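Local coordinates for unknown conserved protein BH2331 (Bacillus halodurans, PDB 1VL5) that belongs to the methyltransferase superfamily and probably transfers methyl groups from S-adenosylmethionine to a substrate not identified here, at residues Y127-K131 with A249-T253; D150-N154 with R166-K170; V156-R160 with K209-L213. All blocks are in the same frame, centred on the assembly; numbering follows the deposited sequence.

Interaction 1 of 3, residues Y127-K131 with A249-T253; sequences YRVLK and ARKPT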
# COMPACT_ATOMS: atom_id res chain seq x y z
N TYR A 127 -10.00 -10.51 6.85
CA TYR A 127 -10.81 -10.80 8.04
C TYR A 127 -10.95 -12.31 8.27
O TYR A 127 -10.80 -12.81 9.40
CB TYR A 127 -12.22 -10.16 7.91
CG TYR A 127 -12.99 -10.20 9.22
CD1 TYR A 127 -13.75 -11.31 9.58
CD2 TYR A 127 -12.85 -9.17 10.13
CE1 TYR A 127 -14.42 -11.35 10.76
CE2 TYR A 127 -13.49 -9.24 11.32
CZ TYR A 127 -14.30 -10.32 11.62
OH TYR A 127 -14.92 -10.35 12.84
N ARG A 128 -11.21 -13.04 7.19
CA ARG A 128 -11.47 -14.47 7.27
C ARG A 128 -10.23 -15.26 7.72
O ARG A 128 -10.31 -16.18 8.59
CB ARG A 128 -12.02 -15.00 5.93
CG ARG A 128 -12.30 -16.51 5.96
CD ARG A 128 -12.71 -17.02 4.62
NE ARG A 128 -11.68 -16.96 3.59
CZ ARG A 128 -10.63 -17.76 3.53
NH1 ARG A 128 -10.45 -18.72 4.42
NH2 ARG A 128 -9.77 -17.64 2.54
N VAL A 129 -9.07 -14.88 7.20
CA VAL A 129 -7.88 -15.73 7.43
C VAL A 129 -7.18 -15.33 8.74
O VAL A 129 -6.25 -16.01 9.22
CB VAL A 129 -6.88 -15.63 6.25
CG1 VAL A 129 -7.48 -16.19 4.90
CG2 VAL A 129 -6.26 -14.16 6.16
N LEU A 130 -7.59 -14.20 9.31
CA LEU A 130 -7.13 -13.81 10.64
C LEU A 130 -7.71 -14.62 11.77
O LEU A 130 -8.89 -14.88 11.82
CB LEU A 130 -7.42 -12.32 10.94
CG LEU A 130 -6.44 -11.35 10.34
CD1 LEU A 130 -6.90 -9.91 10.44
CD2 LEU A 130 -5.01 -11.49 10.98
N LYS A 131 -6.85 -14.98 12.72
CA LYS A 131 -7.33 -15.39 14.02
C LYS A 131 -8.19 -14.32 14.74
O LYS A 131 -8.06 -13.11 14.51
CB LYS A 131 -6.17 -15.77 14.88
CG LYS A 131 -5.50 -17.06 14.41
CD LYS A 131 -4.35 -17.35 15.31
CE LYS A 131 -3.54 -18.61 14.93
NZ LYS A 131 -4.40 -19.76 14.72
N ALA A 249 -6.14 -2.40 12.30
CA ALA A 249 -7.53 -2.78 12.51
C ALA A 249 -7.57 -4.17 13.17
O ALA A 249 -6.84 -5.05 12.78
CB ALA A 249 -8.30 -2.79 11.19
N ARG A 250 -8.40 -4.33 14.20
CA ARG A 250 -8.54 -5.58 14.94
C ARG A 250 -9.70 -6.43 14.45
O ARG A 250 -10.81 -5.93 14.22
CB ARG A 250 -8.72 -5.23 16.41
CG ARG A 250 -8.68 -6.36 17.40
CD ARG A 250 -7.28 -6.94 17.57
NE ARG A 250 -6.29 -5.95 17.94
CZ ARG A 250 -4.99 -6.20 17.96
NH1 ARG A 250 -4.55 -7.42 17.68
NH2 ARG A 250 -4.12 -5.26 18.33
N LYS A 251 -9.44 -7.72 14.25
CA LYS A 251 -10.51 -8.73 14.21
C LYS A 251 -10.87 -9.07 15.68
O LYS A 251 -10.03 -9.53 16.45
CB LYS A 251 -10.11 -10.00 13.50
CG LYS A 251 -11.08 -11.14 13.57
CD LYS A 251 -10.75 -12.19 12.49
CE LYS A 251 -11.86 -13.29 12.34
NZ LYS A 251 -11.40 -14.41 11.47
N PRO A 252 -12.09 -8.77 16.09
CA PRO A 252 -12.45 -8.89 17.50
C PRO A 252 -12.30 -10.27 18.13
O PRO A 252 -12.42 -11.29 17.47
CB PRO A 252 -13.92 -8.40 17.51
CG PRO A 252 -13.98 -7.48 16.37
CD PRO A 252 -13.18 -8.16 15.30
N THR A 253 -11.94 -10.30 19.41
CA THR A 253 -11.84 -11.56 20.18
C THR A 253 -13.25 -12.05 20.49
O THR A 253 -14.18 -11.24 20.41
CB THR A 253 -11.10 -11.33 21.48
OG1 THR A 253 -11.70 -10.22 22.14
CG2 THR A 253 -9.63 -11.02 21.23
O HOH W 1 -14.29 -11.77 15.63
O HOH W 2 -13.25 -16.69 10.06

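Interaction 2 of 3, residues D150-N154 with R166-K170; sequences DVFYN and RAWKK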
# COMPACT_ATOMS: atom_id res chain seq x y z
N ASP A 150 -9.70 14.20 -5.19
CA ASP A 150 -9.68 12.76 -5.29
C ASP A 150 -9.51 12.30 -6.74
O ASP A 150 -8.60 11.55 -7.09
CB ASP A 150 -11.01 12.23 -4.71
CG ASP A 150 -11.19 10.71 -4.83
OD1 ASP A 150 -10.39 10.01 -5.44
OD2 ASP A 150 -12.19 10.21 -4.33
N VAL A 151 -10.43 12.73 -7.59
CA VAL A 151 -10.44 12.33 -8.97
C VAL A 151 -9.12 12.75 -9.69
O VAL A 151 -8.54 11.97 -10.48
CB VAL A 151 -11.71 12.85 -9.66
CG1 VAL A 151 -11.74 12.50 -11.15
CG2 VAL A 151 -12.95 12.19 -9.00
N PHE A 152 -8.64 13.94 -9.37
CA PHE A 152 -7.47 14.49 -9.99
C PHE A 152 -6.23 13.72 -9.59
O PHE A 152 -5.41 13.38 -10.45
CB PHE A 152 -7.35 15.98 -9.58
CG PHE A 152 -6.07 16.63 -10.00
CD1 PHE A 152 -5.89 17.09 -11.30
CD2 PHE A 152 -5.04 16.78 -9.12
CE1 PHE A 152 -4.71 17.67 -11.67
CE2 PHE A 152 -3.88 17.34 -9.51
CZ PHE A 152 -3.71 17.80 -10.77
N TYR A 153 -6.10 13.45 -8.28
CA TYR A 153 -4.97 12.73 -7.71
C TYR A 153 -4.92 11.37 -8.37
O TYR A 153 -3.89 10.95 -8.85
CB TYR A 153 -5.09 12.59 -6.17
CG TYR A 153 -4.04 11.69 -5.61
CD1 TYR A 153 -2.72 12.07 -5.60
CD2 TYR A 153 -4.36 10.40 -5.13
CE1 TYR A 153 -1.70 11.21 -5.11
CE2 TYR A 153 -3.32 9.51 -4.66
CZ TYR A 153 -2.02 9.93 -4.66
OH TYR A 153 -0.99 9.09 -4.21
N ASN A 154 -6.06 10.69 -8.42
CA ASN A 154 -6.10 9.38 -8.98
C ASN A 154 -5.83 9.38 -10.52
O ASN A 154 -5.16 8.47 -11.03
CB ASN A 154 -7.44 8.71 -8.66
CG ASN A 154 -7.39 7.97 -7.35
OD1 ASN A 154 -6.62 7.02 -7.22
ND2 ASN A 154 -8.15 8.43 -6.35
N ARG A 166 -6.99 2.42 -7.90
CA ARG A 166 -7.55 3.52 -7.11
C ARG A 166 -6.91 3.63 -5.76
O ARG A 166 -6.71 2.64 -5.08
CB ARG A 166 -9.07 3.37 -6.94
CG ARG A 166 -9.67 4.44 -6.10
CD ARG A 166 -11.21 4.48 -6.17
NE ARG A 166 -11.76 5.34 -5.11
CZ ARG A 166 -11.65 6.68 -5.08
NH1 ARG A 166 -11.03 7.31 -6.04
NH2 ARG A 166 -12.15 7.38 -4.07
N ALA A 167 -6.52 4.85 -5.44
CA ALA A 167 -6.20 5.28 -4.09
C ALA A 167 -7.49 5.79 -3.48
O ALA A 167 -8.04 6.77 -3.95
CB ALA A 167 -5.13 6.38 -4.12
N TRP A 168 -7.98 5.08 -2.46
CA TRP A 168 -9.28 5.31 -1.91
C TRP A 168 -9.19 6.40 -0.85
O TRP A 168 -8.09 6.68 -0.31
CB TRP A 168 -9.84 4.01 -1.34
CG TRP A 168 -10.00 2.96 -2.36
CD1 TRP A 168 -9.00 2.15 -2.86
CD2 TRP A 168 -11.20 2.59 -3.06
NE1 TRP A 168 -9.53 1.31 -3.81
CE2 TRP A 168 -10.86 1.57 -3.96
CE3 TRP A 168 -12.52 3.00 -2.98
CZ2 TRP A 168 -11.81 0.97 -4.80
CZ3 TRP A 168 -13.45 2.43 -3.83
CH2 TRP A 168 -13.09 1.40 -4.70
N LYS A 169 -10.33 7.06 -0.60
CA LYS A 169 -10.45 8.03 0.50
C LYS A 169 -10.26 7.28 1.81
O LYS A 169 -10.57 6.09 1.92
CB LYS A 169 -11.80 8.74 0.54
CG LYS A 169 -12.26 9.44 -0.76
CD LYS A 169 -13.68 9.99 -0.55
CE LYS A 169 -14.37 10.77 -1.71
NZ LYS A 169 -13.50 11.67 -2.44
N LYS A 170 -9.73 8.00 2.80
CA LYS A 170 -9.72 7.52 4.15
C LYS A 170 -11.11 7.06 4.61
O LYS A 170 -11.24 6.03 5.21
CB LYS A 170 -9.12 8.58 5.07
CG LYS A 170 -7.64 8.81 4.84
CD LYS A 170 -7.00 9.79 5.87
CE LYS A 170 -7.54 11.19 5.84
NZ LYS A 170 -7.05 11.92 4.61

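Interaction 3 of 3, residues V156-R160 with K209-L213; sequences VEKER and KKQEL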
# COMPACT_ATOMS: atom_id res chain seq x y z
N VAL A 156 -3.94 11.43 -12.17
CA VAL A 156 -2.50 11.60 -12.24
C VAL A 156 -1.70 10.33 -11.92
O VAL A 156 -0.70 10.00 -12.61
CB VAL A 156 -2.09 12.78 -11.32
CG1 VAL A 156 -0.62 12.89 -11.19
CG2 VAL A 156 -2.71 14.13 -11.88
N GLU A 157 -2.11 9.62 -10.88
CA GLU A 157 -1.47 8.36 -10.52
C GLU A 157 -1.53 7.33 -11.65
O GLU A 157 -0.55 6.58 -11.92
CB GLU A 157 -2.18 7.77 -9.30
CG GLU A 157 -1.91 8.49 -8.04
CD GLU A 157 -0.45 8.42 -7.67
OE1 GLU A 157 0.12 7.32 -7.61
OE2 GLU A 157 0.12 9.49 -7.44
N LYS A 158 -2.69 7.27 -12.30
CA LYS A 158 -2.90 6.33 -13.38
C LYS A 158 -2.18 6.68 -14.69
O LYS A 158 -1.77 5.79 -15.42
CB LYS A 158 -4.35 6.07 -13.64
CG LYS A 158 -4.56 4.69 -14.30
CD LYS A 158 -6.04 4.30 -14.17
CE LYS A 158 -6.41 3.13 -15.07
NZ LYS A 158 -5.22 2.38 -15.52
N GLU A 159 -2.05 7.95 -14.99
CA GLU A 159 -1.22 8.34 -16.13
C GLU A 159 0.19 7.89 -15.96
O GLU A 159 0.81 7.46 -16.88
CB GLU A 159 -1.25 9.85 -16.32
CG GLU A 159 -2.54 10.33 -16.87
CD GLU A 159 -2.93 9.69 -18.19
OE1 GLU A 159 -2.22 9.82 -19.21
OE2 GLU A 159 -3.98 9.04 -18.18
N ARG A 160 0.69 7.97 -14.75
CA ARG A 160 2.04 7.58 -14.44
C ARG A 160 2.24 6.04 -14.31
O ARG A 160 3.31 5.53 -14.67
CB ARG A 160 2.44 8.33 -13.19
CG ARG A 160 3.84 8.01 -12.69
CD ARG A 160 3.73 7.22 -11.47
NE ARG A 160 5.00 6.83 -10.96
CZ ARG A 160 5.11 6.04 -9.91
NH1 ARG A 160 4.01 5.58 -9.28
NH2 ARG A 160 6.30 5.72 -9.48
N LYS A 209 5.32 11.36 -22.59
CA LYS A 209 4.26 11.19 -21.63
C LYS A 209 4.52 12.07 -20.39
O LYS A 209 3.58 12.62 -19.79
CB LYS A 209 4.13 9.71 -21.28
CG LYS A 209 3.04 9.38 -20.25
CD LYS A 209 1.66 9.76 -20.79
CE LYS A 209 0.53 9.12 -20.06
NZ LYS A 209 0.49 7.65 -20.12
N LYS A 210 5.79 12.23 -20.01
CA LYS A 210 6.12 13.07 -18.86
C LYS A 210 5.78 14.52 -19.19
O LYS A 210 5.30 15.25 -18.33
CB LYS A 210 7.60 12.92 -18.41
CG LYS A 210 7.96 11.50 -17.91
CD LYS A 210 9.45 11.39 -17.36
CE LYS A 210 10.45 11.63 -18.41
NZ LYS A 210 11.84 11.36 -17.93
N GLN A 211 6.02 14.93 -20.43
CA GLN A 211 5.70 16.30 -20.82
C GLN A 211 4.18 16.51 -20.80
O GLN A 211 3.67 17.57 -20.41
CB GLN A 211 6.20 16.56 -22.25
CG GLN A 211 6.01 18.00 -22.70
CD GLN A 211 6.88 18.92 -21.87
OE1 GLN A 211 8.11 18.79 -21.89
NE2 GLN A 211 6.27 19.84 -21.14
N GLU A 212 3.46 15.50 -21.26
CA GLU A 212 2.02 15.59 -21.37
C GLU A 212 1.43 15.71 -19.96
O GLU A 212 0.59 16.54 -19.68
CB GLU A 212 1.47 14.34 -22.06
CG GLU A 212 -0.04 14.38 -22.18
CD GLU A 212 -0.61 13.06 -22.63
OE1 GLU A 212 -0.37 12.06 -21.94
OE2 GLU A 212 -1.28 13.03 -23.68
N LEU A 213 1.92 14.87 -19.06
CA LEU A 213 1.38 14.84 -17.71
C LEU A 213 1.71 16.15 -16.95
O LEU A 213 0.87 16.71 -16.27
CB LEU A 213 1.92 13.62 -16.97
CG LEU A 213 1.52 13.45 -15.50
CD1 LEU A 213 0.01 13.55 -15.31
CD2 LEU A 213 2.01 12.10 -15.01
O HOH W 3 -0.67 12.19 -19.38

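Interaction 1 of 3, residues Y127-K131 with A249-T253
Lys251 reaches from the end of strand 236-250 to the carbonyls of Tyr127 and Leu130, at the end of helix 119-129 and just past it, and illustrates how a lysine ammonium can gather the carbonyls at the C-terminal end of a helix. The setting is the Rossmann-like methyltransferase fold, where helix 119-129 runs into short strand 130-131 and the last long strand of the sheet passes nearby.

The polar part is the ammonium group. Lys251 NZ donates to Tyr127 O at 2.7 Å, tilted 17° from the plane of that carbonyl. The bond from Lys251 NZ to Leu130 O, at 2.6 Å, lies in the carbonyl plane. Leu130 is the first residue to leave helical geometry, which brings its carbonyl round to the same nitrogen. The helix dipole probably adds to the attraction. A water joins Lys251 NZ weakly to Arg128 O.

The apolar part lies along the methylenes. With CG anti to the backbone N (chi1 172°) and the chain extended beyond it, Lys251 crosses the Tyr127 ring, its CE over one face at 4.0 Å from the centroid in a CH-pi contact. Lys251 CD also rests 3.7 Å from Leu130 CB. Phe182 meets the Tyr127 ring edge-to-face. A methionine in place of Lys251 would probably leave the carbonyls of Tyr127 and Leu130 without their charged donor.

At the far end of the ring a second water links the tyrosine hydroxyl to the tail: it donates to Pro252 O at 2.7 Å and is hydrogen-bonded to Tyr127 OH at 3.2 Å.

Interaction 2 of 3, residues D150-N154 with R166-K170
A salt-bridge network, set beside a two-bond amide grip on the backbone, ties helix 147-160 to the loop that leads into helix 170-180, with Asp150 and Asn154, one turn apart on the helix, facing Arg166, Ala167 and Lys169. It is a worked case of a buried carboxylate answered by two cations.

Arg166 holds Asp150 end-on: NH1 donates to OD1 and NH2 to OD2, each at 2.8 Å and each on the syn lone pair. The carboxylate and guanidinium planes are 29° apart, nearly coplanar, which suits such a paired grip. Lys169 NZ takes the anti lone pair of Asp150 OD2 at 2.7 Å. Asp150 CG stands beside its own carbonyl carbon (chi1 176°), and from there the carboxylate projects across to both cations, which probably keep it ionised. Asp147, on the same helix, also pairs with Lys169, and Asp172, on helix 170-180, with Arg166.

Asn154 also works on the backbone. Its OD1 accepts from Ala167 N at 2.8 Å, while its ND2 donates to Ala167 O at 2.9 Å, so one amide side chain satisfies both polar groups of that residue. ND2 also donates, less straight, to Asp150 OD1 and to Asp150 O, helping to steady the carboxylate from its own helix, and His164 NE2 is hydrogen-bonded to Asn154 OD1 from the loop.

Apolar contact is slight by comparison. The methyl of Ala167 turns toward the helix and lies at the edge of the Tyr153 ring, near its plane, with Ala167 CB 3.7 Å from Tyr153 CE2.

Interaction 3 of 3, residues V156-R160 with K209-L213
The short helical segments 156-160 and 209-213 run antiparallel, at 171° between their N-to-C directions, with their axes 10.8 Å apart at closest approach. This antiparallel helix pair joins the end of helix 147-160 to helix 207-218, on the part of the protein built around the long strands 183-195 and 236-250. It exemplifies a pairing at generous spacing, in which long side chains span the interval and apolar contact is concentrated on one residue.

That residue is Leu213. A chi1 of 177° swings its branch away from its own N, and both methyls touch the first helix: Leu213 CD1 lies 4.0 Å from Glu159 CB, and 4.2 Å from Val156 CG1. The other methyl, CD2, faces Val156 O and Arg160 CB. These are loose van der Waals contacts rather than tight interlocking. Trp199, on helix 196-202, packs against Val156 and makes a cation-pi contact with Arg160, whose guanidinium is also bonded to the Trp199 carbonyl, so a third helix borders the pair.

The polar contacts are held by Glu159 and Lys209, whose side chains cross at about a right angle. Their salt bridge is long, with Glu159 OE1 at 3.6 Å from Lys209 NZ, and the bond from Lys209 NZ to Glu159 O is weak. Lys209 CE, at 3.0 Å, comes closer to Glu159 OE1 than the ammonium does. Bends at chi2 and chi4 bring the lysine end beside both the Glu159 carboxylate and its carbonyl.

Glu212 brings a second negative charge near Glu159. Its OE1 is 4.0 Å from Glu159 OE1, a like-charge approach probably eased by one water that donates to both, at 2.8 Å from Glu159 OE1 and 2.6 Å from Glu212 OE1.

How the interactions relate
Interactions 2 and 3 share helix 147-160: residues 150-154 meet the following loop and residues 156-160 meet helix 207-218, with centres 15 Å apart. Along the chain their segments alternate, so one helix is tied first to its near neighbour in sequence and then to a more distant element. Interaction 1 spans both, pairing residues 127-131 with the chain's C-terminal end; its centre lies 27 Å from interaction 2 and 38 Å from interaction 3, the latter across the chain's centre. Strand 236-250 runs from the neighbourhood of interaction 3 to interaction 1, linking the additional helices to the Rossmann-like sheet of the probable methyltransferase.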